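Long-range contacts in heavy-metal chelation domain-containing protein (Pyrococcus horikoshii, PDB 3NPG), which is of unknown function but belongs to a family named for putative heavy-metal chelation, with a later half that is probably Rossmann-like: residues K11-M15 against I71-D75; G39-L45 against S93-I97; A44-A48 against V86-A91; A172-V176 against I195-G200. All blocks are in the same frame, centred on the assembly; numbering follows the deposited sequence.

Interaction 1 (K11-M15 against I71-D75); sequences KKKAM and IDKAD
Lys11 has CG wedged between its backbone N and carbonyl carbon (chi1 75°) and then runs out as an extended chain past the end of helix 67-72, so that its ammonium reaches Asp72 and Asp75. Asp72, which starts out away from helix 6-17, sends CG anti to the backbone N (chi1 -176°), and this swings the carboxylate back to the lysine. The ammonium is gripped by three oxygens. Lys11 NZ bonds Asp72 O at 2.8 Å, in the carbonyl plane and on a lone pair. Asp72 OD1, also 2.8 Å from Lys11 NZ, is met from above its carboxylate plane, and Asp75 OD1, at 3.1 Å from Lys11 NZ, on its syn side but tilted out of the carboxylate plane. The other oxygen of Asp75 is held by Ser8 OG, which helps fix the rotation of that carboxylate.

Beneath the charges, Lys11 CB rests 3.3 Å from Ile71 O, and its CD comes about as near to the same oxygen. Ile71 CG2 touches both Met15 CG, 3.5 Å away, and Ala14 CB, 3.9 Å away; the Met15 and Ile71 side chains pass in opposite directions. Met15, a selenomethionine, also brings SE to 4.1 Å from Asp72 CB.

A methionine in place of Lys11 would probably keep some of the apolar stem but leave two carboxylates and a helix-end carbonyl without their common donor. One buried ammonium thus sits between two carboxylates, probably offsetting part of their charge, and also takes up the Asp72 carbonyl at the end of helix 67-72, where a positive charge would probably be well placed.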
loop_
_atom_site.group_PDB
_atom_site.type_symbol
_atom_site.label_atom_id
_atom_site.label_comp_id
_atom_site.label_asym_id
_atom_site.label_seq_id
_atom_site.Cartn_x
_atom_site.Cartn_y
_atom_site.Cartn_z
ATOM N N LYS A 11 4.755 -30.177 4.492
ATOM C CA LYS A 11 3.897 -30.752 3.446
ATOM C C LYS A 11 4.200 -32.236 3.195
ATOM O O LYS A 11 3.280 -33.008 2.933
ATOM C CB LYS A 11 3.965 -29.929 2.132
ATOM C CG LYS A 11 5.243 -30.119 1.334
ATOM C CD LYS A 11 5.014 -29.928 -0.132
ATOM C CE LYS A 11 6.264 -30.184 -0.928
ATOM N NZ LYS A 11 6.021 -30.048 -2.385
ATOM N N LYS A 12 5.488 -32.637 3.311
ATOM C CA LYS A 12 5.907 -34.034 3.132
ATOM C C LYS A 12 5.270 -34.920 4.204
ATOM O O LYS A 12 4.809 -36.020 3.899
ATOM C CB LYS A 12 7.442 -34.157 3.188
ATOM C CG LYS A 12 8.155 -33.613 1.966
ATOM C CD LYS A 12 9.654 -33.473 2.242
ATOM C CE LYS A 12 10.429 -32.910 1.073
ATOM N NZ LYS A 12 10.019 -31.520 0.743
ATOM N N LYS A 13 5.214 -34.422 5.456
ATOM C CA LYS A 13 4.601 -35.142 6.574
ATOM C C LYS A 13 3.080 -35.173 6.425
ATOM O O LYS A 13 2.453 -36.191 6.720
ATOM C CB LYS A 13 4.979 -34.483 7.920
ATOM C CG LYS A 13 6.459 -34.558 8.276
ATOM C CD LYS A 13 6.736 -33.828 9.589
ATOM C CE LYS A 13 8.190 -33.882 9.988
ATOM N N ALA A 14 2.484 -34.043 5.982
ATOM C CA ALA A 14 1.030 -33.899 5.815
ATOM C C ALA A 14 0.478 -34.773 4.680
ATOM O O ALA A 14 -0.640 -35.273 4.788
ATOM C CB ALA A 14 0.674 -32.440 5.574
HETATM N N MSE A 15 1.264 -34.963 3.595
HETATM C CA MSE A 15 0.843 -35.791 2.456
HETATM C C MSE A 15 0.752 -37.271 2.821
HETATM O O MSE A 15 -0.022 -38.008 2.211
HETATM C CB MSE A 15 1.762 -35.581 1.255
HETATM C CG MSE A 15 1.398 -34.365 0.444
HETATM SE SE MSE A 15 2.512 -34.121 -1.118
HETATM C CE MSE A 15 4.206 -33.763 -0.257
ATOM N N ILE A 71 -1.681 -29.764 -1.011
ATOM C CA ILE A 71 -0.566 -29.877 -0.051
ATOM C C ILE A 71 0.803 -29.792 -0.742
ATOM O O ILE A 71 1.721 -29.179 -0.200
ATOM C CB ILE A 71 -0.702 -31.157 0.845
ATOM C CG1 ILE A 71 -2.067 -31.181 1.579
ATOM C CG2 ILE A 71 0.460 -31.257 1.851
ATOM C CD1 ILE A 71 -2.436 -32.526 2.194
ATOM N N ASP A 72 0.931 -30.380 -1.946
ATOM C CA ASP A 72 2.192 -30.341 -2.696
ATOM C C ASP A 72 2.569 -28.899 -3.081
ATOM O O ASP A 72 3.754 -28.576 -3.166
ATOM C CB ASP A 72 2.105 -31.230 -3.949
ATOM C CG ASP A 72 3.406 -31.313 -4.727
ATOM O OD1 ASP A 72 4.454 -31.585 -4.102
ATOM O OD2 ASP A 72 3.373 -31.106 -5.961
ATOM N N LYS A 73 1.557 -28.029 -3.268
ATOM C CA LYS A 73 1.762 -26.635 -3.669
ATOM C C LYS A 73 1.913 -25.681 -2.460
ATOM O O LYS A 73 1.804 -24.469 -2.624
ATOM C CB LYS A 73 0.613 -26.165 -4.587
ATOM C CG LYS A 73 0.493 -26.961 -5.895
ATOM C CD LYS A 73 1.547 -26.564 -6.907
ATOM C CE LYS A 73 1.470 -27.395 -8.154
ATOM N NZ LYS A 73 0.205 -27.161 -8.892
ATOM N N ALA A 74 2.196 -26.229 -1.258
ATOM C CA ALA A 74 2.373 -25.414 -0.053
ATOM C C ALA A 74 3.679 -24.626 -0.090
ATOM O O ALA A 74 3.739 -23.527 0.451
ATOM C CB ALA A 74 2.331 -26.289 1.182
ATOM N N ASP A 75 4.730 -25.187 -0.726
ATOM C CA ASP A 75 6.031 -24.515 -0.826
ATOM C C ASP A 75 6.196 -23.797 -2.186
ATOM O O ASP A 75 7.328 -23.554 -2.630
ATOM C CB ASP A 75 7.186 -25.512 -0.574
ATOM C CG ASP A 75 7.214 -26.701 -1.525
ATOM O OD1 ASP A 75 6.178 -26.969 -2.175
ATOM O OD2 ASP A 75 8.255 -27.388 -1.582
#

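Interaction 2 (G39-L45 against S93-I97); sequences GIEGRAL and SQYYI
The beta-hairpin turn between strands 32-38 and 43-49 is held against the last turn of helix 79-96 by Tyr95, whose hydroxyl reaches into the loop. Glu41 N donates to Tyr95 OH over 2.9 Å in a nearly straight bond, 164° at the hydrogen. With CG anti to its own backbone N (chi1 -177°), Tyr95 extends its ring off the helix and along the hairpin. Gly42 O sits at the ring edge, 3.3 Å from Tyr95 CE1, while Gly39 CA approaches obliquely, 3.5 Å from Tyr95 OH. A side chain on Gly39 would run into that hydroxyl. The turn is closed by Gly39 N, which bonds Gly42 O at 2.7 Å.

Glu41 lays CB 3.4 Å from Tyr95 OH, its carboxylate plane turned 69° from the ring. At the root of the ring, Ala44 CB packs on Tyr95 CB at 3.7 Å, and Gln94 CG passes near Leu45 O; the amide of Gln94 is bound by Gln201 O.

Leu21 touches the Tyr95 side chain from a nearby loop. Ala44 pairs through its backbone with Val37 of strand 32-38, whereas Leu45 turns from helix 79-96 to pack on helix 223-232.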
loop_
_atom_site.group_PDB
_atom_site.type_symbol
_atom_site.label_atom_id
_atom_site.label_comp_id
_atom_site.label_asym_id
_atom_site.label_seq_id
_atom_site.Cartn_x
_atom_site.Cartn_y
_atom_site.Cartn_z
ATOM N N GLY A 39 -13.180 -37.796 6.022
ATOM C CA GLY A 39 -12.636 -39.118 6.287
ATOM C C GLY A 39 -13.705 -40.086 6.745
ATOM O O GLY A 39 -14.901 -39.772 6.686
ATOM N N ILE A 40 -13.290 -41.256 7.226
ATOM C CA ILE A 40 -14.217 -42.282 7.714
ATOM C C ILE A 40 -14.924 -41.840 9.021
ATOM O O ILE A 40 -16.082 -42.195 9.239
ATOM C CB ILE A 40 -13.479 -43.652 7.854
ATOM C CG1 ILE A 40 -13.147 -44.267 6.456
ATOM C CG2 ILE A 40 -14.248 -44.622 8.714
ATOM C CD1 ILE A 40 -14.432 -44.691 5.546
ATOM N N GLU A 41 -14.250 -41.002 9.839
ATOM C CA GLU A 41 -14.804 -40.516 11.109
ATOM C C GLU A 41 -15.696 -39.279 10.941
ATOM O O GLU A 41 -16.548 -39.020 11.790
ATOM C CB GLU A 41 -13.690 -40.239 12.116
ATOM C CG GLU A 41 -13.043 -41.499 12.652
ATOM C CD GLU A 41 -11.733 -41.254 13.364
ATOM O OE1 GLU A 41 -11.768 -40.805 14.531
ATOM O OE2 GLU A 41 -10.667 -41.502 12.754
ATOM N N GLY A 42 -15.486 -38.525 9.861
ATOM C CA GLY A 42 -16.273 -37.325 9.577
ATOM C C GLY A 42 -15.526 -36.273 8.776
ATOM O O GLY A 42 -14.576 -36.593 8.055
ATOM N N ARG A 43 -15.950 -34.997 8.904
ATOM C CA ARG A 43 -15.349 -33.881 8.164
ATOM C C ARG A 43 -14.461 -32.989 9.049
ATOM O O ARG A 43 -14.613 -32.974 10.275
ATOM C CB ARG A 43 -16.437 -33.033 7.477
ATOM C CG ARG A 43 -17.071 -33.709 6.275
ATOM C CD ARG A 43 -18.084 -32.814 5.597
ATOM N NE ARG A 43 -18.627 -33.438 4.391
ATOM C CZ ARG A 43 -19.529 -32.864 3.602
ATOM N NH1 ARG A 43 -19.997 -31.654 3.887
ATOM N NH2 ARG A 43 -19.968 -33.495 2.520
ATOM N N ALA A 44 -13.544 -32.229 8.416
ATOM C CA ALA A 44 -12.659 -31.293 9.115
ATOM C C ALA A 44 -12.411 -30.065 8.255
ATOM O O ALA A 44 -12.210 -30.187 7.041
ATOM C CB ALA A 44 -11.339 -31.966 9.451
ATOM N N LEU A 45 -12.436 -28.878 8.870
ATOM C CA LEU A 45 -12.230 -27.635 8.140
ATOM C C LEU A 45 -10.909 -26.972 8.522
ATOM O O LEU A 45 -10.676 -26.670 9.690
ATOM C CB LEU A 45 -13.415 -26.672 8.367
ATOM C CG LEU A 45 -13.472 -25.420 7.472
ATOM C CD1 LEU A 45 -13.605 -25.792 6.001
ATOM C CD2 LEU A 45 -14.613 -24.537 7.874
ATOM N N SER A 93 -4.721 -31.728 9.461
ATOM C CA SER A 93 -4.320 -31.613 10.860
ATOM C C SER A 93 -5.517 -31.578 11.796
ATOM O O SER A 93 -5.510 -32.250 12.816
ATOM C CB SER A 93 -3.467 -30.369 11.066
ATOM O OG SER A 93 -2.302 -30.396 10.257
ATOM N N GLN A 94 -6.558 -30.798 11.443
ATOM C CA GLN A 94 -7.776 -30.658 12.263
ATOM C C GLN A 94 -8.577 -31.964 12.358
ATOM O O GLN A 94 -9.335 -32.156 13.312
ATOM C CB GLN A 94 -8.655 -29.509 11.743
ATOM C CG GLN A 94 -8.038 -28.128 11.957
ATOM C CD GLN A 94 -8.024 -27.735 13.410
ATOM O OE1 GLN A 94 -9.041 -27.358 13.973
ATOM N NE2 GLN A 94 -6.857 -27.774 14.034
ATOM N N TYR A 95 -8.389 -32.870 11.385
ATOM C CA TYR A 95 -9.016 -34.187 11.402
ATOM C C TYR A 95 -8.303 -35.100 12.415
ATOM O O TYR A 95 -8.963 -35.862 13.123
ATOM C CB TYR A 95 -8.980 -34.814 9.989
ATOM C CG TYR A 95 -9.683 -36.155 9.889
ATOM C CD1 TYR A 95 -11.044 -36.233 9.609
ATOM C CD2 TYR A 95 -8.974 -37.345 10.001
ATOM C CE1 TYR A 95 -11.690 -37.466 9.488
ATOM C CE2 TYR A 95 -9.607 -38.582 9.886
ATOM C CZ TYR A 95 -10.967 -38.639 9.634
ATOM O OH TYR A 95 -11.587 -39.859 9.515
ATOM N N TYR A 96 -6.957 -34.998 12.501
ATOM C CA TYR A 96 -6.146 -35.864 13.354
ATOM C C TYR A 96 -5.680 -35.203 14.671
ATOM O O TYR A 96 -5.032 -35.868 15.486
ATOM C CB TYR A 96 -4.939 -36.403 12.570
ATOM C CG TYR A 96 -5.313 -37.315 11.424
ATOM C CD1 TYR A 96 -5.820 -38.589 11.659
ATOM C CD2 TYR A 96 -5.088 -36.939 10.107
ATOM C CE1 TYR A 96 -6.138 -39.447 10.610
ATOM C CE2 TYR A 96 -5.395 -37.791 9.049
ATOM C CZ TYR A 96 -5.928 -39.044 9.306
ATOM O OH TYR A 96 -6.237 -39.891 8.273
ATOM N N ILE A 97 -6.016 -33.912 14.886
ATOM C CA ILE A 97 -5.582 -33.171 16.088
ATOM C C ILE A 97 -6.101 -33.792 17.406
ATOM O O ILE A 97 -7.295 -34.069 17.535
ATOM C CB ILE A 97 -5.903 -31.635 15.978
ATOM C CG1 ILE A 97 -5.142 -30.812 17.046
ATOM C CG2 ILE A 97 -7.419 -31.357 16.019
ATOM C CD1 ILE A 97 -3.718 -30.492 16.698
#

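Interaction 3 (A44-A48 against V86-A91); sequences ALGVA and VAAINA
Asn90 leans from helix 79-96 onto strand 43-49, and each atom of its side chain up to the amide nitrogen finds backbone there. Asn90 CB lies 4.0 Å from Gly46 CA and 3.9 Å from Val47 O. CG, set beside the backbone N and anti to the carbonyl carbon (chi1 -67°), comes closer to the same Val47 oxygen. At the tip, Asn90 ND2 donates to Val47 O over 2.6 Å. This oxygen lies close to the plane of the Asn90 amide, whereas the donor is tilted 26° from the carbonyl plane of Val47. A second, probable hydrogen bond from ND2, to Thr199 O, gives the nitrogen an acceptor in the later half of the chain, so ND2 bridges strand and loop, which probably limits the turning of the amide.

The backbones come very near each other beside it. Gly46 CA is 3.4 Å from Ala91 N and makes a CA-H...O contact of 3.5 Å with Ala87 O. Any side chain on Gly46 would be driven into these helix backbone atoms, so the missing CB is what permits the close crossing. On the two sides of this point alanine methyls face the helix: Ala44 CB meets Ala91 O, and Ala48 CB packs on Ala87 CB at 3.8 Å and on Val86 CG1 at 3.9 Å.

The segment axes approach to 5.7 Å and run roughly antiparallel, 146° apart. Helix 79-96 lies across one face of the three-stranded antiparallel sheet, also touching Val35 and Val37 of strand 32-38; Leu45 and Val47 point to the other face, toward helix 223-232. Behind the helix, Ala88 and Ile89 pack on helix 67-72.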
loop_
_atom_site.group_PDB
_atom_site.type_symbol
_atom_site.label_atom_id
_atom_site.label_comp_id
_atom_site.label_asym_id
_atom_site.label_seq_id
_atom_site.Cartn_x
_atom_site.Cartn_y
_atom_site.Cartn_z
ATOM N N ALA A 44 -13.544 -32.229 8.416
ATOM C CA ALA A 44 -12.659 -31.293 9.115
ATOM C C ALA A 44 -12.411 -30.065 8.255
ATOM O O ALA A 44 -12.210 -30.187 7.041
ATOM C CB ALA A 44 -11.339 -31.966 9.451
ATOM N N LEU A 45 -12.436 -28.878 8.870
ATOM C CA LEU A 45 -12.230 -27.635 8.140
ATOM C C LEU A 45 -10.909 -26.972 8.522
ATOM O O LEU A 45 -10.676 -26.670 9.690
ATOM C CB LEU A 45 -13.415 -26.672 8.367
ATOM C CG LEU A 45 -13.472 -25.420 7.472
ATOM C CD1 LEU A 45 -13.605 -25.792 6.001
ATOM C CD2 LEU A 45 -14.613 -24.537 7.874
ATOM N N GLY A 46 -10.049 -26.785 7.534
ATOM C CA GLY A 46 -8.773 -26.114 7.719
ATOM C C GLY A 46 -8.769 -24.750 7.072
ATOM O O GLY A 46 -9.342 -24.574 5.988
ATOM N N VAL A 47 -8.159 -23.755 7.745
ATOM C CA VAL A 47 -8.112 -22.388 7.226
ATOM C C VAL A 47 -6.695 -21.845 7.177
ATOM O O VAL A 47 -5.832 -22.299 7.923
ATOM C CB VAL A 47 -9.075 -21.420 7.982
ATOM C CG1 VAL A 47 -10.534 -21.804 7.759
ATOM C CG2 VAL A 47 -8.748 -21.361 9.470
ATOM N N ALA A 48 -6.449 -20.884 6.275
ATOM C CA ALA A 48 -5.168 -20.189 6.167
ATOM C C ALA A 48 -5.427 -18.761 5.748
ATOM O O ALA A 48 -6.128 -18.533 4.757
ATOM C CB ALA A 48 -4.272 -20.882 5.154
ATOM N N VAL A 86 -1.469 -24.544 2.662
ATOM C CA VAL A 86 -1.449 -24.436 4.129
ATOM C C VAL A 86 -2.852 -24.716 4.713
ATOM O O VAL A 86 -2.969 -25.450 5.694
ATOM C CB VAL A 86 -0.883 -23.067 4.593
ATOM C CG1 VAL A 86 -1.076 -22.864 6.092
ATOM C CG2 VAL A 86 0.590 -22.930 4.215
ATOM N N ALA A 87 -3.920 -24.192 4.057
ATOM C CA ALA A 87 -5.309 -24.461 4.471
ATOM C C ALA A 87 -5.620 -25.957 4.383
ATOM O O ALA A 87 -6.328 -26.487 5.235
ATOM C CB ALA A 87 -6.280 -23.672 3.607
ATOM N N ALA A 88 -5.038 -26.647 3.377
ATOM C CA ALA A 88 -5.197 -28.094 3.201
ATOM C C ALA A 88 -4.409 -28.870 4.260
ATOM O O ALA A 88 -4.899 -29.882 4.758
ATOM C CB ALA A 88 -4.752 -28.506 1.809
ATOM N N ILE A 89 -3.181 -28.395 4.608
ATOM C CA ILE A 89 -2.369 -29.014 5.674
ATOM C C ILE A 89 -3.115 -28.898 7.009
ATOM O O ILE A 89 -3.181 -29.867 7.766
ATOM C CB ILE A 89 -0.938 -28.376 5.750
ATOM C CG1 ILE A 89 -0.117 -28.703 4.493
ATOM C CG2 ILE A 89 -0.192 -28.825 7.031
ATOM C CD1 ILE A 89 1.163 -27.916 4.359
ATOM N N ASN A 90 -3.731 -27.723 7.261
ATOM C CA ASN A 90 -4.526 -27.482 8.460
ATOM C C ASN A 90 -5.788 -28.347 8.478
ATOM O O ASN A 90 -6.180 -28.828 9.538
ATOM C CB ASN A 90 -4.886 -26.003 8.573
ATOM C CG ASN A 90 -3.696 -25.107 8.822
ATOM O OD1 ASN A 90 -2.648 -25.537 9.317
ATOM N ND2 ASN A 90 -3.841 -23.833 8.514
ATOM N N ALA A 91 -6.411 -28.566 7.296
ATOM C CA ALA A 91 -7.601 -29.413 7.175
ATOM C C ALA A 91 -7.289 -30.839 7.606
ATOM O O ALA A 91 -8.009 -31.403 8.437
ATOM C CB ALA A 91 -8.107 -29.398 5.742
#

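Interaction 4 (A172-V176 against I195-G200); sequences ASCIV and ITGPTG. With ACT (acetate ion), chain E.
Thr199 and Ala172 face each other across the contact, Thr199 CB lying 3.7 Å from Ala172 CB, and the two branches of Thr199 then part company. CG2, anti to the backbone N of Thr199, lies alongside the Ala172 carbonyl, 3.5 Å from its O, and also nears Val176 CG1. Thr199 OG1 turns to the bound acetate, lying 2.9 Å from both ACT O and ACT OXT. Met49 N donates to the same hydroxyl.

Deeper in, Ile195 CG2 is pressed over Ala172, 3.6 Å from its CA, while the Ile175 side chain crosses that of Ile195 obliquely, its CD1 4.0 Å from Ile195 CG2. Ala172 N donates to Thr196 O at 2.6 Å, from above the carbonyl plane, carrying the pairing of strands 167-171 and 192-196 past the strand end. Gly197 adopts backbone angles that would jam a CB against the preceding carbonyl O, and such a CB would also strike the acetate methyl.

A valine in place of Thr199 would probably leave Met49 N without its acceptor and the acetate without one of its hydroxyl partners.

The acetate, also bonded by Tyr32 OH, probably came from the crystallisation liquor. It lies among the loops at the C-terminal ends of two parallel strands joined by a beta-alpha-beta crossover, where Rossmann-like folds commonly bind their ligands.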
loop_
_atom_site.group_PDB
_atom_site.type_symbol
_atom_site.label_atom_id
_atom_site.label_comp_id
_atom_site.label_asym_id
_atom_site.label_seq_id
_atom_site.Cartn_x
_atom_site.Cartn_y
_atom_site.Cartn_z
ATOM N N ALA A 172 0.222 -16.587 13.026
ATOM C CA ALA A 172 0.311 -17.828 12.264
ATOM C C ALA A 172 0.373 -17.589 10.741
ATOM O O ALA A 172 0.691 -18.513 9.986
ATOM C CB ALA A 172 -0.852 -18.732 12.616
ATOM N N SER A 173 0.153 -16.328 10.303
ATOM C CA SER A 173 0.250 -15.940 8.897
ATOM C C SER A 173 1.708 -15.964 8.416
ATOM O O SER A 173 1.956 -15.879 7.217
ATOM C CB SER A 173 -0.361 -14.558 8.679
ATOM O OG SER A 173 0.333 -13.560 9.407
ATOM N N CYS A 174 2.672 -16.117 9.354
ATOM C CA CYS A 174 4.091 -16.238 9.005
ATOM C C CYS A 174 4.356 -17.581 8.299
ATOM O O CYS A 174 5.396 -17.755 7.665
ATOM C CB CYS A 174 4.982 -16.058 10.238
ATOM S SG CYS A 174 4.783 -17.342 11.500
ATOM N N ILE A 175 3.377 -18.502 8.366
ATOM C CA ILE A 175 3.446 -19.795 7.687
ATOM C C ILE A 175 3.119 -19.623 6.179
ATOM O O ILE A 175 3.821 -20.178 5.335
ATOM C CB ILE A 175 2.507 -20.827 8.384
ATOM C CG1 ILE A 175 2.928 -21.054 9.865
ATOM C CG2 ILE A 175 2.467 -22.151 7.608
ATOM C CD1 ILE A 175 1.887 -21.838 10.728
ATOM N N VAL A 176 2.096 -18.798 5.851
ATOM C CA VAL A 176 1.695 -18.574 4.460
ATOM C C VAL A 176 2.644 -17.641 3.679
ATOM O O VAL A 176 2.839 -17.850 2.480
ATOM C CB VAL A 176 0.189 -18.174 4.294
ATOM C CG1 VAL A 176 -0.713 -19.391 4.379
ATOM C CG2 VAL A 176 -0.227 -17.127 5.313
ATOM N N ILE A 195 3.114 -19.506 17.988
ATOM C CA ILE A 195 2.533 -19.241 16.667
ATOM C C ILE A 195 1.008 -19.180 16.829
ATOM O O ILE A 195 0.375 -20.205 17.088
ATOM C CB ILE A 195 2.989 -20.313 15.620
ATOM C CG1 ILE A 195 4.544 -20.487 15.607
ATOM C CG2 ILE A 195 2.447 -20.004 14.225
ATOM C CD1 ILE A 195 5.379 -19.172 15.373
ATOM N N THR A 196 0.447 -17.958 16.828
ATOM C CA THR A 196 -0.964 -17.745 17.150
ATOM C C THR A 196 -1.829 -17.380 15.947
ATOM O O THR A 196 -1.413 -16.595 15.092
ATOM C CB THR A 196 -1.111 -16.739 18.310
ATOM O OG1 THR A 196 -2.482 -16.683 18.708
ATOM C CG2 THR A 196 -0.615 -15.343 17.946
ATOM N N GLY A 197 -3.056 -17.899 15.937
ATOM C CA GLY A 197 -4.033 -17.606 14.897
ATOM C C GLY A 197 -4.643 -18.836 14.256
ATOM O O GLY A 197 -4.074 -19.930 14.327
ATOM N N PRO A 198 -5.785 -18.668 13.539
ATOM C CA PRO A 198 -6.419 -19.832 12.871
ATOM C C PRO A 198 -5.522 -20.551 11.846
ATOM O O PRO A 198 -5.758 -21.717 11.558
ATOM C CB PRO A 198 -7.664 -19.227 12.206
ATOM C CG PRO A 198 -7.942 -17.985 12.967
ATOM C CD PRO A 198 -6.602 -17.448 13.390
ATOM N N THR A 199 -4.486 -19.863 11.306
ATOM C CA THR A 199 -3.554 -20.490 10.348
ATOM C C THR A 199 -2.612 -21.510 11.076
ATOM O O THR A 199 -1.977 -22.350 10.423
ATOM C CB THR A 199 -2.779 -19.406 9.548
ATOM O OG1 THR A 199 -3.690 -18.390 9.114
ATOM C CG2 THR A 199 -2.038 -19.980 8.349
ATOM N N GLY A 200 -2.595 -21.454 12.409
ATOM C CA GLY A 200 -1.795 -22.355 13.233
ATOM C C GLY A 200 -2.522 -23.631 13.616
ATOM O O GLY A 200 -2.207 -24.242 14.640
HETATM C C ACT E . -3.771 -15.988 11.396
HETATM O O ACT E . -2.752 -16.528 11.104
HETATM O OXT ACT E . -4.760 -16.320 10.839
HETATM C CH3 ACT E . -3.792 -14.880 12.447
#

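Overall arrangement
Interactions 2 and 3 share Ala44 and Leu45 and follow the same strand-helix pair, 43-49 with 79-96, their centres about 10 Å apart. Interaction 1 adds a further layer: its centre is about 12 Å from that of interaction 3, and Ile71 CG2 packs on Ile89 CG1 at 3.7 Å. Interaction 4 belongs to the seven-stranded mixed sheet, yet besides the Asn90 bridge it meets interaction 3 through packing of Val86 CB on Val176 CG1 (3.7 Å) and of Val47 CG2 on Pro198 CB (3.6 Å). The acetate thus lies at the junction of the two halves of the chain, whereas interactions 1 and 2 are centred about 16 and 19 Å from the centre of interaction 4.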